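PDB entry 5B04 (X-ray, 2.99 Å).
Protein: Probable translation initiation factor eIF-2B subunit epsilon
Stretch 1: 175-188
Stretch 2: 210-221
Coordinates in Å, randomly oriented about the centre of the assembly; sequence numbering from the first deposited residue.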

# COMPACT_ATOMS: atom_id res chain seq x y z
N SER I 175 4.80 -48.96 32.44
CA SER I 175 3.74 -49.74 33.06
C SER I 175 2.47 -49.72 32.21
O SER I 175 2.23 -48.77 31.47
CB SER I 175 3.43 -49.21 34.46
OG SER I 175 4.61 -49.13 35.25
N VAL I 176 1.66 -50.77 32.33
CA VAL I 176 0.39 -50.83 31.62
C VAL I 176 -0.76 -50.40 32.53
O VAL I 176 -0.98 -50.99 33.59
CB VAL I 176 0.10 -52.24 31.08
CG1 VAL I 176 -1.30 -52.30 30.47
CG2 VAL I 176 1.14 -52.64 30.06
N PHE I 177 -1.48 -49.37 32.11
CA PHE I 177 -2.65 -48.90 32.84
C PHE I 177 -3.92 -49.25 32.09
O PHE I 177 -3.97 -49.14 30.86
CB PHE I 177 -2.58 -47.39 33.08
CG PHE I 177 -1.55 -46.97 34.10
CD1 PHE I 177 -0.21 -46.93 33.77
CD2 PHE I 177 -1.94 -46.60 35.37
CE1 PHE I 177 0.74 -46.54 34.71
CE2 PHE I 177 -1.00 -46.21 36.31
CZ PHE I 177 0.34 -46.18 35.98
N VAL I 178 -4.95 -49.67 32.82
CA VAL I 178 -6.27 -49.86 32.24
C VAL I 178 -7.25 -48.95 32.96
O VAL I 178 -7.59 -49.18 34.12
CB VAL I 178 -6.74 -51.32 32.32
CG1 VAL I 178 -8.14 -51.46 31.76
CG2 VAL I 178 -5.77 -52.23 31.58
N ILE I 179 -7.71 -47.92 32.26
CA ILE I 179 -8.46 -46.84 32.90
C ILE I 179 -9.87 -46.69 32.34
O ILE I 179 -10.09 -46.83 31.14
CB ILE I 179 -7.72 -45.50 32.75
CG1 ILE I 179 -6.20 -45.72 32.77
CG2 ILE I 179 -8.14 -44.53 33.83
CD1 ILE I 179 -5.40 -44.44 32.67
N ASP I 180 -10.82 -46.41 33.22
CA ASP I 180 -12.19 -46.10 32.81
C ASP I 180 -12.18 -44.75 32.10
O ASP I 180 -11.87 -43.73 32.70
CB ASP I 180 -13.13 -46.08 34.02
CG ASP I 180 -14.60 -46.14 33.62
OD1 ASP I 180 -14.98 -45.51 32.61
OD2 ASP I 180 -15.37 -46.81 34.33
N LYS I 181 -12.52 -44.75 30.81
CA LYS I 181 -12.34 -43.58 29.96
C LYS I 181 -13.09 -42.33 30.41
O LYS I 181 -12.77 -41.22 29.96
CB LYS I 181 -12.75 -43.92 28.52
CG LYS I 181 -11.72 -44.74 27.77
CD LYS I 181 -12.03 -44.76 26.28
CE LYS I 181 -12.07 -43.35 25.71
NZ LYS I 181 -12.40 -43.35 24.26
N LYS I 182 -14.08 -42.48 31.28
CA LYS I 182 -14.84 -41.34 31.76
C LYS I 182 -14.46 -40.94 33.18
O LYS I 182 -14.11 -39.78 33.44
CB LYS I 182 -16.34 -41.62 31.70
CG LYS I 182 -17.21 -40.44 32.12
CD LYS I 182 -18.68 -40.80 32.12
CE LYS I 182 -19.08 -41.49 30.83
NZ LYS I 182 -20.40 -41.02 30.33
N THR I 183 -14.51 -41.90 34.09
CA THR I 183 -14.25 -41.63 35.50
C THR I 183 -12.75 -41.61 35.81
O THR I 183 -12.35 -41.26 36.92
CB THR I 183 -14.93 -42.68 36.40
OG1 THR I 183 -14.48 -43.99 36.04
CG2 THR I 183 -16.44 -42.61 36.24
N SER I 184 -11.94 -41.98 34.82
CA SER I 184 -10.49 -42.02 34.96
C SER I 184 -10.05 -42.87 36.15
O SER I 184 -9.07 -42.55 36.82
CB SER I 184 -9.90 -40.61 35.06
OG SER I 184 -10.26 -40.00 36.29
N GLN I 185 -10.78 -43.95 36.41
CA GLN I 185 -10.45 -44.86 37.49
C GLN I 185 -9.55 -45.99 37.00
O GLN I 185 -9.91 -46.71 36.07
CB GLN I 185 -11.72 -45.44 38.12
CG GLN I 185 -11.48 -46.70 38.95
CD GLN I 185 -12.71 -47.15 39.70
OE1 GLN I 185 -13.81 -46.65 39.46
NE2 GLN I 185 -12.53 -48.10 40.61
N CYS I 186 -8.39 -46.13 37.62
CA CYS I 186 -7.49 -47.23 37.29
C CYS I 186 -8.09 -48.55 37.77
O CYS I 186 -8.36 -48.72 38.96
CB CYS I 186 -6.11 -47.00 37.92
SG CYS I 186 -4.90 -48.28 37.53
N VAL I 187 -8.31 -49.47 36.84
CA VAL I 187 -8.89 -50.76 37.20
C VAL I 187 -7.84 -51.86 37.11
O VAL I 187 -8.02 -52.95 37.64
CB VAL I 187 -10.08 -51.11 36.29
CG1 VAL I 187 -10.99 -52.11 36.98
CG2 VAL I 187 -10.86 -49.85 35.94
N HIS I 188 -6.73 -51.55 36.44
CA HIS I 188 -5.63 -52.51 36.34
C HIS I 188 -4.28 -51.81 36.29
O HIS I 188 -4.11 -50.79 35.63
CB HIS I 188 -5.80 -53.38 35.10
CG HIS I 188 -4.87 -54.55 35.05
ND1 HIS I 188 -3.51 -54.42 34.87
CD2 HIS I 188 -5.10 -55.88 35.16
CE1 HIS I 188 -2.95 -55.61 34.87
NE2 HIS I 188 -3.89 -56.52 35.05
N GLU I 210 -17.86 -50.46 31.34
CA GLU I 210 -18.50 -50.17 30.05
C GLU I 210 -17.72 -49.25 29.12
O GLU I 210 -18.25 -48.80 28.13
CB GLU I 210 -19.78 -49.33 30.24
CG GLU I 210 -21.10 -49.99 29.90
CD GLU I 210 -22.13 -48.96 29.47
OE1 GLU I 210 -21.73 -47.89 28.99
OE2 GLU I 210 -23.34 -49.22 29.61
N GLU I 211 -16.45 -48.99 29.39
CA GLU I 211 -15.61 -48.30 28.42
C GLU I 211 -14.30 -48.52 29.14
O GLU I 211 -14.27 -48.50 30.35
CB GLU I 211 -16.02 -46.93 27.92
CG GLU I 211 -15.68 -46.67 26.46
CD GLU I 211 -16.35 -45.43 25.93
OE1 GLU I 211 -15.65 -44.43 25.65
OE2 GLU I 211 -17.58 -45.45 25.78
N LEU I 212 -13.21 -48.70 28.41
CA LEU I 212 -11.96 -49.04 29.06
C LEU I 212 -10.80 -48.79 28.14
O LEU I 212 -10.80 -49.26 27.02
CB LEU I 212 -11.80 -50.43 29.65
CG LEU I 212 -12.46 -50.69 30.99
CD1 LEU I 212 -12.39 -52.16 31.31
CD2 LEU I 212 -11.75 -49.90 32.06
N GLU I 213 -9.79 -48.08 28.62
CA GLU I 213 -8.61 -47.82 27.82
C GLU I 213 -7.38 -48.48 28.40
O GLU I 213 -6.98 -48.19 29.49
CB GLU I 213 -8.38 -46.33 27.74
CG GLU I 213 -7.46 -45.89 26.62
CD GLU I 213 -7.49 -44.40 26.40
OE1 GLU I 213 -7.04 -43.94 25.34
OE2 GLU I 213 -7.97 -43.69 27.28
N VAL I 214 -6.77 -49.35 27.61
CA VAL I 214 -5.51 -49.99 27.95
C VAL I 214 -4.36 -49.15 27.40
O VAL I 214 -4.21 -49.01 26.19
CB VAL I 214 -5.42 -51.42 27.39
CG1 VAL I 214 -4.09 -52.05 27.76
CG2 VAL I 214 -6.58 -52.26 27.89
N ARG I 215 -3.55 -48.60 28.29
CA ARG I 215 -2.55 -47.62 27.89
C ARG I 215 -1.12 -48.03 28.24
O ARG I 215 -0.75 -48.13 29.41
CB ARG I 215 -2.86 -46.27 28.52
CG ARG I 215 -4.27 -45.78 28.25
CD ARG I 215 -4.44 -44.31 28.59
NE ARG I 215 -3.65 -43.46 27.71
CZ ARG I 215 -3.76 -42.13 27.65
NH1 ARG I 215 -4.64 -41.51 28.43
NH2 ARG I 215 -3.00 -41.44 26.82
N ASN I 216 -0.32 -48.27 27.20
CA ASN I 216 1.11 -48.53 27.36
C ASN I 216 1.90 -47.30 26.94
O ASN I 216 3.12 -47.35 26.75
CB ASN I 216 1.52 -49.76 26.55
CG ASN I 216 2.92 -50.24 26.88
OD1 ASN I 216 3.47 -49.90 27.93
ND2 ASN I 216 3.51 -51.02 25.98
N ASP I 217 1.20 -46.18 26.79
CA ASP I 217 1.81 -44.94 26.34
C ASP I 217 2.05 -43.97 27.50
O ASP I 217 2.45 -42.83 27.29
CB ASP I 217 0.94 -44.26 25.28
CG ASP I 217 -0.43 -43.88 25.81
OD1 ASP I 217 -1.09 -44.73 26.44
OD2 ASP I 217 -0.84 -42.72 25.61
N LEU I 218 1.80 -44.43 28.72
CA LEU I 218 1.87 -43.55 29.88
C LEU I 218 3.21 -43.63 30.61
O LEU I 218 3.81 -44.70 30.72
CB LEU I 218 0.73 -43.87 30.86
CG LEU I 218 -0.68 -43.64 30.32
CD1 LEU I 218 -1.71 -43.91 31.40
CD2 LEU I 218 -0.82 -42.23 29.78
N ILE I 219 3.67 -42.48 31.10
CA ILE I 219 4.83 -42.42 31.97
C ILE I 219 4.38 -42.38 33.43
O ILE I 219 3.70 -41.44 33.85
CB ILE I 219 5.72 -41.20 31.68
CG1 ILE I 219 6.48 -41.40 30.37
CG2 ILE I 219 6.70 -40.96 32.82
CD1 ILE I 219 7.49 -40.30 30.07
N ASP I 220 4.74 -43.41 34.19
CA ASP I 220 4.38 -43.47 35.60
C ASP I 220 5.33 -42.60 36.41
O ASP I 220 6.39 -43.06 36.83
CB ASP I 220 4.39 -44.91 36.10
CG ASP I 220 3.84 -45.05 37.51
OD1 ASP I 220 3.25 -44.08 38.02
OD2 ASP I 220 4.01 -46.13 38.11
N CYS I 221 4.94 -41.35 36.63
CA CYS I 221 5.77 -40.39 37.35
C CYS I 221 5.90 -40.75 38.82
O CYS I 221 6.83 -40.32 39.50
CB CYS I 221 5.19 -38.98 37.21
SG CYS I 221 4.70 -38.54 35.53

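Two antiparallel β-strands hold together by a simple division: the backbone supplies the hydrogen bonds, in alternating pairs, while the side chains pack on the two faces of the sheet. The pairing of residues 175–179 with residues 212–215 in this eIF-2B epsilon subunit is a compact worked example. The strand axes approach to 4.6 Å and run at 170° to each other, and the two stretches together bury 840 Å².

At the start of stretch 1, Ser 175 is buried but forms no hydrogen bond across the interface; its small side chain lies near Asp 220, with OG 4.2 Å from Asp 220 OD2. Val 176 begins the apolar packing, its CG1 resting 3.9 Å from CG1 of Val 214. A β-branched residue suits such a place, since it favours extended backbone angles and presents methyl groups close to the main chain.

Phe 177 makes the first pair of hydrogen bonds. Its N donates to Arg 215 O at 3.1 Å, and its O accepts from Arg 215 N at 2.7 Å, both nearly linear. The same carbonyl receives a CA-H...O contact from Val 214, with CA 3.4 Å from Phe 177 O. The side chain, with chi1 in the m well, packs on its face of the sheet against the strand carrying Leu 218, which crosses there at 104°; a broad apolar ring suits this buried space. CB lies 4.0 Å from Leu 218 CD1, and the ring meets the Asp 220 carboxylate at its edge, CZ being 4.0 Å from Asp 220 CG. Arg 215 lies on the same face as Phe 177, but its end leads away, where NH2 forms a salt bridge with Asp 217 OD2 at 2.8 Å; NE adds a hydrogen bond to Asp 217 OD1 at 3.1 Å.

Val 178 illustrates the non-hydrogen-bonded pair. Its CA comes within 4.4 Å of Val 214 CA, closer than in the flanking pairs, and its CA lies 3.3 Å from Glu 213 O in another CA-H...O contact. Instead, its N donates to His 188 O at 3.1 Å and its O accepts from Val 187 N at 2.8 Å, so the residue is held from both neighbouring strands. The two valines share a face, with Val 178 CG2 3.8 Å from Val 214 CG2, while Val 178 CG1 touches Leu 212 CD2 at 3.9 Å.

At Ile 179 the hydrogen-bonded pattern returns: N donates to Glu 213 O at 2.9 Å, and O accepts from Glu 213 N at 2.8 Å. The isoleucine is long enough to bring CD1 within 3.9 Å of Leu 218 CD1, continuing the apolar patch begun by Phe 177. Glu 213, though buried, has its OE1 hydrogen-bonded elsewhere in the structure.

At Asp 180 the CA-to-CB bond points away, and OD1 accepts a weak hydrogen bond from Lys 182 N at 3.4 Å. Exposed Lys 181 lays its aliphatic part against Glu 213, with Lys 181 CG 3.7 Å from Glu 213 CB. Lys 181 NZ forms a long salt bridge with Glu 211 OE1 at 3.7 Å. The following turn makes no contact, until Val 187 CG2 reaches Leu 212 CD2 at 4.0 Å. Although the CA-to-CB bond of Leu 212 points away, its end comes nearer, so CD2 meets both Val 178 and Val 187.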